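Glycosyl hydrolase (Rhizobium leguminosarum bv. trifolii, PDB 5NDX) probably hydrolyses O-glycosidic bonds of alpha-L-iduronides, as a family 39 glycoside hydrolase and bacterial counterpart of human alpha-L-iduronidase. Local coordinates at residues P190-L195 with V246-E251; N236-R241 with I261-C266; Q521-P526 with S562-Y567. The protein carries 2 engineered substitutions. All blocks are in the same frame, centred on the assembly; numbering follows the deposited sequence.

Contact 1 (P190-L195 with V246-E251)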
loop_
_atom_site.group_PDB
_atom_site.type_symbol
_atom_site.label_atom_id
_atom_site.label_comp_id
_atom_site.label_asym_id
_atom_site.label_seq_id
_atom_site.Cartn_x
_atom_site.Cartn_y
_atom_site.Cartn_z
ATOM N N PRO A 190 28.465 -2.669 -5.466
ATOM C CA PRO A 190 29.392 -3.689 -5.025
ATOM C C PRO A 190 28.779 -4.729 -4.108
ATOM O O PRO A 190 28.981 -5.925 -4.333
ATOM C CB PRO A 190 30.466 -2.875 -4.291
ATOM C CG PRO A 190 30.560 -1.641 -5.099
ATOM C CD PRO A 190 29.103 -1.330 -5.414
ATOM N N ILE A 191 28.030 -4.272 -3.097
ATOM C CA ILE A 191 27.295 -5.161 -2.235
ATOM C C ILE A 191 26.364 -6.099 -3.025
ATOM O O ILE A 191 26.278 -7.269 -2.728
ATOM C CB ILE A 191 26.461 -4.382 -1.196
ATOM C CG1 ILE A 191 27.371 -3.807 -0.105
ATOM C CG2 ILE A 191 25.454 -5.313 -0.507
ATOM C CD1 ILE A 191 27.919 -4.868 0.870
ATOM N N PHE A 192 25.652 -5.562 -4.009
ATOM C CA PHE A 192 24.718 -6.365 -4.769
ATOM C C PHE A 192 25.484 -7.451 -5.502
ATOM O O PHE A 192 25.161 -8.600 -5.376
ATOM C CB PHE A 192 23.874 -5.539 -5.731
ATOM C CG PHE A 192 23.006 -6.377 -6.622
ATOM C CD1 PHE A 192 23.489 -6.859 -7.855
ATOM C CD2 PHE A 192 21.700 -6.678 -6.260
ATOM C CE1 PHE A 192 22.691 -7.660 -8.676
ATOM C CE2 PHE A 192 20.908 -7.484 -7.067
ATOM C CZ PHE A 192 21.391 -7.977 -8.277
ATOM N N ARG A 193 26.495 -7.058 -6.260
ATOM C CA ARG A 193 27.297 -8.016 -7.035
ATOM C C ARG A 193 27.934 -9.047 -6.153
ATOM O O ARG A 193 27.920 -10.235 -6.482
ATOM C CB ARG A 193 28.352 -7.304 -7.870
ATOM C CG ARG A 193 27.717 -6.546 -9.018
ATOM C CD ARG A 193 28.732 -5.995 -10.021
ATOM N NE ARG A 193 29.041 -4.618 -9.684
ATOM C CZ ARG A 193 30.174 -4.145 -9.162
ATOM N NH1 ARG A 193 30.265 -2.843 -8.897
ATOM N NH2 ARG A 193 31.214 -4.921 -8.902
ATOM N N ALA A 194 28.426 -8.600 -5.006
ATOM C CA ALA A 194 29.034 -9.516 -4.042
ATOM C C ALA A 194 28.061 -10.546 -3.495
ATOM O O ALA A 194 28.420 -11.718 -3.340
ATOM C CB ALA A 194 29.668 -8.734 -2.904
ATOM N N LEU A 195 26.816 -10.159 -3.209
ATOM C CA LEU A 195 25.894 -11.122 -2.593
ATOM C C LEU A 195 25.480 -12.168 -3.619
ATOM O O LEU A 195 25.307 -13.347 -3.314
ATOM C CB LEU A 195 24.683 -10.416 -2.007
ATOM C CG LEU A 195 23.776 -11.051 -0.927
ATOM C CD1 LEU A 195 22.368 -11.346 -1.414
ATOM C CD2 LEU A 195 24.338 -12.246 -0.189
ATOM N N VAL A 246 18.390 -7.820 -14.178
ATOM C CA VAL A 246 18.067 -9.160 -14.649
ATOM C C VAL A 246 19.088 -9.612 -15.743
ATOM O O VAL A 246 19.579 -10.727 -15.681
ATOM C CB VAL A 246 16.600 -9.250 -15.124
ATOM C CG1 VAL A 246 16.314 -10.585 -15.816
ATOM C CG2 VAL A 246 15.644 -9.093 -13.942
ATOM N N ASP A 247 19.422 -8.753 -16.703
ATOM C CA ASP A 247 20.441 -9.082 -17.714
ATOM C C ASP A 247 21.800 -9.436 -17.102
ATOM O O ASP A 247 22.455 -10.354 -17.559
ATOM C CB ASP A 247 20.666 -7.934 -18.705
ATOM C CG ASP A 247 19.510 -7.741 -19.660
ATOM O OD1 ASP A 247 18.736 -8.696 -19.872
ATOM O OD2 ASP A 247 19.378 -6.621 -20.200
ATOM N N TYR A 248 22.200 -8.695 -16.079
ATOM C CA TYR A 248 23.387 -8.978 -15.336
ATOM C C TYR A 248 23.331 -10.375 -14.721
ATOM O O TYR A 248 24.322 -11.109 -14.767
ATOM C CB TYR A 248 23.617 -7.917 -14.276
ATOM C CG TYR A 248 24.816 -8.190 -13.423
ATOM C CD1 TYR A 248 24.719 -9.000 -12.288
ATOM C CD2 TYR A 248 26.067 -7.610 -13.729
ATOM C CE1 TYR A 248 25.839 -9.273 -11.496
ATOM C CE2 TYR A 248 27.195 -7.873 -12.941
ATOM C CZ TYR A 248 27.085 -8.715 -11.838
ATOM O OH TYR A 248 28.195 -8.952 -11.033
ATOM N N LEU A 249 22.196 -10.750 -14.160
ATOM C CA LEU A 249 22.039 -12.081 -13.609
ATOM C C LEU A 249 22.045 -13.161 -14.681
ATOM O O LEU A 249 22.627 -14.218 -14.451
ATOM C CB LEU A 249 20.750 -12.237 -12.785
ATOM C CG LEU A 249 20.598 -11.316 -11.573
ATOM C CD1 LEU A 249 19.192 -11.368 -11.019
ATOM C CD2 LEU A 249 21.588 -11.658 -10.494
ATOM N N LYS A 250 21.378 -12.925 -15.807
ATOM C CA LYS A 250 21.317 -13.919 -16.864
ATOM C C LYS A 250 22.749 -14.229 -17.363
ATOM O O LYS A 250 23.067 -15.376 -17.567
ATOM C CB LYS A 250 20.430 -13.494 -18.040
ATOM C CG LYS A 250 18.914 -13.567 -17.818
ATOM C CD LYS A 250 18.162 -13.247 -19.126
ATOM C CE LYS A 250 16.655 -13.025 -18.944
ATOM N NZ LYS A 250 15.879 -14.125 -18.271
ATOM N N GLU A 251 23.587 -13.203 -17.500
ATOM C CA GLU A 251 24.939 -13.349 -18.010
ATOM C C GLU A 251 25.881 -13.955 -16.979
ATOM O O GLU A 251 26.597 -14.893 -17.293
ATOM C CB GLU A 251 25.492 -12.003 -18.460
ATOM C CG GLU A 251 26.605 -12.109 -19.503
ATOM C CD GLU A 251 27.568 -10.929 -19.441
ATOM O OE1 GLU A 251 27.472 -9.992 -20.274
ATOM O OE2 GLU A 251 28.412 -10.929 -18.523
#
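Arg193 and Tyr248 reach across from neighbouring outer helices of the (beta/alpha)8 TIM barrel, 190-200 and 235-252, which follow successive strands of the parallel sheet. The short segments run in roughly the same direction, their axes 34° apart, and stay 12.2 Å from each other at closest approach. At that spacing it is long or aromatic side chains that span the groove. On the barrel side the packing is buried. The Phe192 ring ends in the interface, with CZ 4.3 Å from Leu249 CD2, and its CE1 lies 4.4 Å from Tyr248 CD1, which stands near the plane of the Phe192 ring at its edge. Strand residues Ile217 and Ile219 also touch Phe192, and Ile217 touches Leu249 as well, so bulky apolar residues suit this floor between helices and sheet. The outer side opens to solvent at Arg193 and relies on one mixed pair. With chi1 at 178° the Tyr248 ring swings away from its own N and over the groove to the aliphatic part of Arg193, the two side chains crossing at about a right angle. Arginine suits this rim because its methylenes pack while its charged end turns aside: the chain bends at chi3 (-95°), and NE donates to Leu188 O. The phenol oxygen itself rests on carbon, Tyr248 OH lying 3.2 Å from Arg193 CD.

Contact 2 (N236-R241 with I261-C266). With 8U8 ((2~{R},3~{S},4~{S},5~{R},6~{S})-6-(4-methyl-2-oxidanylidene-chromen-7-yl)oxy-3,4,5-tris(oxidanyl)oxane-2-carboxylic acid), chain M; 8U8 ((2~{R},3~{S},4~{S},5~{R},6~{S})-6-(4-methyl-2-oxidanylidene-chromen-7-yl)oxy-3,4,5-tris(oxidanyl)oxane-2-carboxylic acid), chain N.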
loop_
_atom_site.group_PDB
_atom_site.type_symbol
_atom_site.label_atom_id
_atom_site.label_comp_id
_atom_site.label_asym_id
_atom_site.label_seq_id
_atom_site.Cartn_x
_atom_site.Cartn_y
_atom_site.Cartn_z
ATOM N N ASN A 236 9.474 4.826 -16.635
ATOM C CA ASN A 236 9.966 3.727 -17.476
ATOM C C ASN A 236 11.400 3.318 -17.164
ATOM O O ASN A 236 11.746 2.118 -17.333
ATOM C CB ASN A 236 9.757 3.990 -18.989
ATOM C CG ASN A 236 8.380 3.467 -19.515
ATOM O OD1 ASN A 236 7.644 4.194 -20.202
ATOM N ND2 ASN A 236 8.047 2.247 -19.223
ATOM N N ALA A 237 12.214 4.240 -16.627
ATOM C CA ALA A 237 13.588 3.874 -16.295
ATOM C C ALA A 237 13.677 2.956 -15.083
ATOM O O ALA A 237 14.669 2.250 -14.904
ATOM C CB ALA A 237 14.472 5.113 -16.125
ATOM N N ILE A 238 12.652 2.964 -14.238
ATOM C CA ILE A 238 12.596 2.021 -13.134
ATOM C C ILE A 238 12.587 0.602 -13.699
ATOM O O ILE A 238 13.351 -0.235 -13.275
ATOM C CB ILE A 238 11.370 2.243 -12.222
ATOM C CG1 ILE A 238 11.475 3.602 -11.500
ATOM C CG2 ILE A 238 11.236 1.106 -11.211
ATOM C CD1 ILE A 238 10.163 4.040 -10.828
ATOM N N VAL A 239 11.711 0.354 -14.653
ATOM C CA VAL A 239 11.657 -0.922 -15.353
ATOM C C VAL A 239 12.965 -1.185 -16.154
ATOM O O VAL A 239 13.457 -2.313 -16.168
ATOM C CB VAL A 239 10.458 -0.987 -16.294
ATOM C CG1 VAL A 239 10.591 -2.175 -17.253
ATOM C CG2 VAL A 239 9.190 -1.096 -15.476
ATOM N N ASP A 240 13.519 -0.164 -16.793
ATOM C CA ASP A 240 14.774 -0.333 -17.541
ATOM C C ASP A 240 15.894 -0.803 -16.614
ATOM O O ASP A 240 16.612 -1.765 -16.945
ATOM C CB ASP A 240 15.217 0.955 -18.255
ATOM C CG ASP A 240 14.224 1.420 -19.293
ATOM O OD1 ASP A 240 13.413 0.602 -19.776
ATOM O OD2 ASP A 240 14.231 2.626 -19.609
ATOM N N ARG A 241 16.047 -0.154 -15.463
ATOM C CA ARG A 241 17.119 -0.563 -14.572
ATOM C C ARG A 241 16.887 -1.938 -13.970
ATOM O O ARG A 241 17.848 -2.673 -13.769
ATOM C CB ARG A 241 17.454 0.496 -13.521
ATOM C CG ARG A 241 17.978 1.812 -14.150
ATOM C CD ARG A 241 18.589 2.697 -13.077
ATOM N NE ARG A 241 17.641 2.897 -11.989
ATOM C CZ ARG A 241 16.649 3.773 -12.021
ATOM N NH1 ARG A 241 16.491 4.567 -13.069
ATOM N NH2 ARG A 241 15.821 3.870 -10.972
ATOM N N ILE A 261 11.876 -11.569 -8.373
ATOM C CA ILE A 261 12.500 -10.221 -8.316
ATOM C C ILE A 261 11.560 -9.292 -7.579
ATOM O O ILE A 261 10.341 -9.265 -7.871
ATOM C CB ILE A 261 12.727 -9.641 -9.724
ATOM C CG1 ILE A 261 13.561 -10.606 -10.575
ATOM C CG2 ILE A 261 13.440 -8.291 -9.657
ATOM C CD1 ILE A 261 14.941 -10.919 -10.005
ATOM N N VAL A 262 12.116 -8.528 -6.643
ATOM C CA VAL A 262 11.334 -7.652 -5.784
ATOM C C VAL A 262 11.946 -6.251 -5.832
ATOM O O VAL A 262 13.168 -6.116 -5.710
ATOM C CB VAL A 262 11.364 -8.211 -4.369
ATOM C CG1 VAL A 262 10.786 -7.216 -3.365
ATOM C CG2 VAL A 262 10.621 -9.550 -4.348
ATOM N N ASN A 263 11.133 -5.237 -6.106
ATOM C CA ASN A 263 11.504 -3.847 -5.855
ATOM C C ASN A 263 10.870 -3.492 -4.507
ATOM O O ASN A 263 9.687 -3.253 -4.429
ATOM C CB ASN A 263 11.035 -2.942 -6.954
ATOM C CG ASN A 263 11.516 -1.510 -6.814
ATOM O OD1 ASN A 263 11.905 -1.045 -5.736
ATOM N ND2 ASN A 263 11.424 -0.784 -7.907
ATOM N N ASP A 264 11.688 -3.421 -3.470
ATOM C CA ASP A 264 11.215 -3.285 -2.101
ATOM C C ASP A 264 10.993 -1.828 -1.665
ATOM O O ASP A 264 10.585 -1.577 -0.516
ATOM C CB ASP A 264 12.159 -4.078 -1.121
ATOM C CG ASP A 264 13.605 -3.585 -1.133
ATOM O OD1 ASP A 264 13.928 -2.561 -1.831
ATOM O OD2 ASP A 264 14.447 -4.181 -0.414
ATOM N N GLU A 265 11.284 -0.877 -2.550
ATOM C CA GLU A 265 11.043 0.538 -2.279
ATOM C C GLU A 265 10.884 1.291 -3.571
ATOM O O GLU A 265 11.842 1.897 -4.078
ATOM C CB GLU A 265 12.218 1.176 -1.525
ATOM C CG GLU A 265 12.110 1.150 -0.046
ATOM C CD GLU A 265 13.262 1.883 0.613
ATOM O OE1 GLU A 265 13.490 3.073 0.280
ATOM O OE2 GLU A 265 13.901 1.281 1.491
ATOM N N CYS A 266 9.704 1.252 -4.132
ATOM C CA CYS A 266 9.538 1.774 -5.444
ATOM C C CYS A 266 8.712 3.062 -5.325
ATOM O O CYS A 266 7.499 2.992 -5.234
ATOM C CB CYS A 266 8.873 0.751 -6.293
ATOM S SG CYS A 266 8.610 1.257 -8.000
HETATM C C15 8U8 M . 22.075 7.797 1.303
HETATM C C13 8U8 M . 21.558 7.123 0.174
HETATM C C14 8U8 M . 22.398 6.918 -0.924
HETATM C C16 8U8 M . 21.939 6.222 -2.045
HETATM O O9 8U8 M . 22.725 6.109 -2.984
HETATM O O8 8U8 M . 20.647 5.738 -2.108
HETATM C C11 8U8 M . 19.832 5.819 -1.006
HETATM C C10 8U8 M . 18.579 5.199 -1.047
HETATM C C12 8U8 M . 20.274 6.527 0.145
HETATM C C7 8U8 M . 19.416 6.555 1.261
HETATM C C8 8U8 M . 18.166 5.929 1.218
HETATM C C9 8U8 M . 17.729 5.257 0.064
HETATM O O2 8U8 M . 16.520 4.594 -0.014
HETATM C C5 8U8 M . 15.328 4.935 0.796
HETATM O O1 8U8 M . 15.117 6.354 0.730
HETATM C C1 8U8 M . 14.282 6.932 1.658
HETATM C C6 8U8 M . 13.594 7.899 0.878
HETATM O O7 8U8 M . 13.171 8.877 1.484
HETATM O O6 8U8 M . 13.468 7.649 -0.307
HETATM C C2 8U8 M . 13.169 6.026 2.268
HETATM O O5 8U8 M . 12.107 5.879 1.301
HETATM C C3 8U8 M . 13.708 4.623 2.790
HETATM O O4 8U8 M . 13.610 4.568 4.171
HETATM C C4 8U8 M . 15.178 4.362 2.332
HETATM O O3 8U8 M . 15.481 2.924 2.550
HETATM C C15 8U8 N . 9.410 -10.512 -0.791
HETATM C C13 8U8 N . 8.675 -11.402 -1.578
HETATM C C14 8U8 N . 9.318 -12.443 -2.236
HETATM C C16 8U8 N . 8.580 -13.373 -2.954
HETATM O O9 8U8 N . 9.166 -14.253 -3.572
HETATM O O8 8U8 N . 7.233 -13.232 -3.086
HETATM C C11 8U8 N . 6.587 -12.257 -2.414
HETATM C C10 8U8 N . 5.219 -12.264 -2.531
HETATM C C12 8U8 N . 7.281 -11.322 -1.659
HETATM C C7 8U8 N . 6.531 -10.357 -0.986
HETATM C C8 8U8 N . 5.147 -10.355 -1.110
HETATM C C9 8U8 N . 4.472 -11.311 -1.872
HETATM O O2 8U8 N . 3.102 -11.273 -1.946
HETATM C C5 8U8 N . 2.386 -12.477 -2.328
HETATM O O1 8U8 N . 2.381 -12.361 -3.762
HETATM C C1 8U8 N . 1.619 -13.326 -4.523
HETATM C C6 8U8 N . 2.197 -14.776 -4.361
HETATM O O7 8U8 N . 3.399 -14.917 -4.060
HETATM O O6 8U8 N . 1.393 -15.713 -4.483
HETATM C C2 8U8 N . 0.180 -13.217 -4.025
HETATM O O5 8U8 N . -0.720 -14.122 -4.737
HETATM C C3 8U8 N . 0.125 -13.479 -2.502
HETATM O O4 8U8 N . -1.200 -13.282 -2.084
HETATM C C4 8U8 N . 1.006 -12.468 -1.768
HETATM O O3 8U8 N . 1.068 -12.742 -0.367
#
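The amide of Asn263 meets Ile238 at its nitrogen end: Ile238 CG2 lies 3.8 Å from Asn263 ND2, the two side chains crossing at about a right angle. That nitrogen donates to Glu221 O. Glu265 N donates to Asn263 OD1 at 3.3 Å, the donor tilted 24° from the carbonyl plane, and this Asx turn bends the chain after strand 261-263, the seventh of the eight parallel strands of the TIM barrel. The other flat group, the Arg241 guanidinium, has Ala237 O over one face near the rim, and its NE forms a salt bridge with Glu221 OE1. The CG2 branch of Ile238 lies beside its carbonyl carbon and faces the turn, 4.2 Å from Cys266 SG; a branched residue lets one methyl touch both the amide and the thiol. Glu265 extends to the sugar of 8U8 in chain M, whose O3 donates to Glu265 OE2 in a short 2.5 Å bond, the exact placing of the carboxylate being doubtful. Val262 CG2 touches the coumarin C14 of the second 8U8, chain N, at 3.8 Å. With alanine in place of Glu265, O3 would lose this acceptor, and Lys222 NZ would probably be left without its salt bridge to OE1, though Arg57 would keep Asp264. The amide, engaged at both ends, thus shapes a turn that presents Glu265, with Lys222 and Arg57 beside it, to the sugar, consistent with a catalytic role in this family.

Contact 3 (Q521-P526 with S562-Y567)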
loop_
_atom_site.group_PDB
_atom_site.type_symbol
_atom_site.label_atom_id
_atom_site.label_comp_id
_atom_site.label_asym_id
_atom_site.label_seq_id
_atom_site.Cartn_x
_atom_site.Cartn_y
_atom_site.Cartn_z
ATOM N N GLN A 521 -11.633 3.676 -11.687
ATOM C CA GLN A 521 -11.879 2.217 -11.540
ATOM C C GLN A 521 -13.309 1.940 -11.992
ATOM O O GLN A 521 -14.250 2.591 -11.527
ATOM C CB GLN A 521 -11.652 1.786 -10.094
ATOM C CG GLN A 521 -11.410 0.306 -9.930
ATOM C CD GLN A 521 -10.072 -0.109 -10.448
ATOM O OE1 GLN A 521 -9.124 0.697 -10.526
ATOM N NE2 GLN A 521 -9.952 -1.387 -10.800
ATOM N N VAL A 522 -13.459 1.045 -12.969
ATOM C CA VAL A 522 -14.759 0.651 -13.472
ATOM C C VAL A 522 -15.019 -0.799 -12.976
ATOM O O VAL A 522 -14.256 -1.719 -13.292
ATOM C CB VAL A 522 -14.757 0.662 -14.991
ATOM C CG1 VAL A 522 -16.147 0.293 -15.528
ATOM C CG2 VAL A 522 -14.270 2.049 -15.520
ATOM N N LEU A 523 -16.084 -0.981 -12.210
ATOM C CA LEU A 523 -16.498 -2.273 -11.724
ATOM C C LEU A 523 -17.813 -2.571 -12.384
ATOM O O LEU A 523 -18.723 -1.724 -12.357
ATOM C CB LEU A 523 -16.695 -2.243 -10.212
ATOM C CG LEU A 523 -15.477 -1.794 -9.388
ATOM C CD1 LEU A 523 -15.824 -1.613 -7.904
ATOM C CD2 LEU A 523 -14.367 -2.771 -9.538
ATOM N N VAL A 524 -17.887 -3.723 -13.040
ATOM C CA VAL A 524 -19.130 -4.209 -13.637
ATOM C C VAL A 524 -19.403 -5.574 -12.986
ATOM O O VAL A 524 -18.651 -6.524 -13.215
ATOM C CB VAL A 524 -19.011 -4.370 -15.131
ATOM C CG1 VAL A 524 -20.327 -4.862 -15.704
ATOM C CG2 VAL A 524 -18.638 -3.036 -15.801
ATOM N N VAL A 525 -20.418 -5.644 -12.125
ATOM C CA VAL A 525 -20.581 -6.813 -11.279
ATOM C C VAL A 525 -21.967 -7.458 -11.495
ATOM O O VAL A 525 -22.923 -6.748 -11.670
ATOM C CB VAL A 525 -20.352 -6.502 -9.801
ATOM C CG1 VAL A 525 -18.954 -5.992 -9.620
ATOM C CG2 VAL A 525 -21.336 -5.487 -9.247
ATOM N N PRO A 526 -22.053 -8.806 -11.490
ATOM C CA PRO A 526 -23.331 -9.468 -11.673
ATOM C C PRO A 526 -24.175 -9.417 -10.409
ATOM O O PRO A 526 -23.693 -9.079 -9.357
ATOM C CB PRO A 526 -22.941 -10.909 -12.011
ATOM C CG PRO A 526 -21.658 -11.106 -11.260
ATOM C CD PRO A 526 -20.941 -9.771 -11.420
ATOM N N SER A 562 -16.933 -10.767 -1.945
ATOM C CA SER A 562 -17.717 -10.073 -2.978
ATOM C C SER A 562 -17.136 -8.714 -3.433
ATOM O O SER A 562 -16.631 -7.940 -2.631
ATOM C CB SER A 562 -19.137 -9.902 -2.505
ATOM O OG SER A 562 -19.725 -11.166 -2.412
ATOM N N PRO A 563 -17.165 -8.438 -4.746
ATOM C CA PRO A 563 -16.687 -7.161 -5.290
ATOM C C PRO A 563 -17.721 -6.074 -5.129
ATOM O O PRO A 563 -18.898 -6.376 -5.000
ATOM C CB PRO A 563 -16.511 -7.466 -6.785
ATOM C CG PRO A 563 -17.576 -8.466 -7.055
ATOM C CD PRO A 563 -17.583 -9.354 -5.819
ATOM N N ALA A 564 -17.289 -4.818 -5.198
ATOM C CA ALA A 564 -18.193 -3.665 -5.248
ATOM C C ALA A 564 -19.157 -3.599 -4.043
ATOM O O ALA A 564 -20.355 -3.344 -4.193
ATOM C CB ALA A 564 -18.972 -3.645 -6.547
ATOM N N ILE A 565 -18.596 -3.852 -2.860
ATOM C CA ILE A 565 -19.263 -3.653 -1.583
ATOM C C ILE A 565 -18.842 -2.347 -0.931
ATOM O O ILE A 565 -17.645 -2.055 -0.840
ATOM C CB ILE A 565 -18.951 -4.800 -0.610
ATOM C CG1 ILE A 565 -19.330 -6.147 -1.242
ATOM C CG2 ILE A 565 -19.739 -4.618 0.686
ATOM C CD1 ILE A 565 -20.821 -6.325 -1.631
ATOM N N PHE A 566 -19.833 -1.581 -0.491
ATOM C CA PHE A 566 -19.661 -0.310 0.181
ATOM C C PHE A 566 -20.254 -0.341 1.592
ATOM O O PHE A 566 -21.289 -0.971 1.807
ATOM C CB PHE A 566 -20.412 0.749 -0.630
ATOM C CG PHE A 566 -19.908 0.866 -2.026
ATOM C CD1 PHE A 566 -20.436 0.099 -3.030
ATOM C CD2 PHE A 566 -18.844 1.714 -2.308
ATOM C CE1 PHE A 566 -19.964 0.214 -4.320
ATOM C CE2 PHE A 566 -18.378 1.831 -3.606
ATOM C CZ PHE A 566 -18.930 1.068 -4.600
ATOM N N TYR A 567 -19.635 0.344 2.543
ATOM C CA TYR A 567 -20.084 0.312 3.948
ATOM C C TYR A 567 -20.644 1.671 4.350
ATOM O O TYR A 567 -20.176 2.741 3.882
ATOM C CB TYR A 567 -18.956 -0.132 4.897
ATOM C CG TYR A 567 -18.393 -1.460 4.526
ATOM C CD1 TYR A 567 -18.992 -2.651 4.950
ATOM C CD2 TYR A 567 -17.326 -1.557 3.653
ATOM C CE1 TYR A 567 -18.490 -3.895 4.531
ATOM C CE2 TYR A 567 -16.821 -2.787 3.239
ATOM C CZ TYR A 567 -17.406 -3.973 3.697
ATOM O OH TYR A 567 -16.885 -5.182 3.251
#
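Val525 and Leu523 meet Pro563 and Ala564 through apolar contacts alone. Alternation along the strand puts Leu523 and Val525 on the face toward the 562-564 loop, with Val524 pointing the other way. Ala564 fits between them: its CB is 3.9 Å from Val525 CG1 and 4.0 Å from Leu523 CD1. Its backbone is in the left-handed helical region (phi 57°, psi 44°), and the small methyl lets the turn come close to the strand. Val525 places CG1 anti to its carbonyl carbon (chi1 -60°), which brings that methyl within 3.8 Å of Pro563 CG. The valine and the proline slide past each other in opposite directions; the ring's CB and CG offer an apolar edge, and proline has no N-H needing a partner. Polar interactions stay on each partner's own side. Ser562 N bonds to Asp560 OD1, Gln521 OE1 and NE2 to Ser410 and Ser408, while the backbone of strand 518-526 pairs on both flanks, Leu523 with Cys441 and Val524 with Val407. The contact thus sets an inner strand of the large mixed beta-sheet, between 436-445 and 407-413, against the lead-in to strand 566-572 of the C-terminal antiparallel sheet, probably a fibronectin type III-like domain as in the human enzyme.

How the contacts relate
Contacts 1 and 2 belong to the TIM barrel and share helix 235-252; their centres are 15 Å apart, and they touch where Val246 CG2 packs on Ile261 CG1. Their segments alternate along the chain. The C-terminal part of the shared helix meets the preceding outer helix, 190-200, while its N-terminal part meets 261-266, the barrel strand and the turn that reaches the ligand. Contact 3 comes later in the sequence, its centre 43 Å from that of contact 1, on the opposite side of the chain's centre, and 31 Å from that of contact 2. It joins two beta-sheets rather than barrel elements. Two contacts thus knit the ligand-binding barrel, while the third links the accessory beta regions.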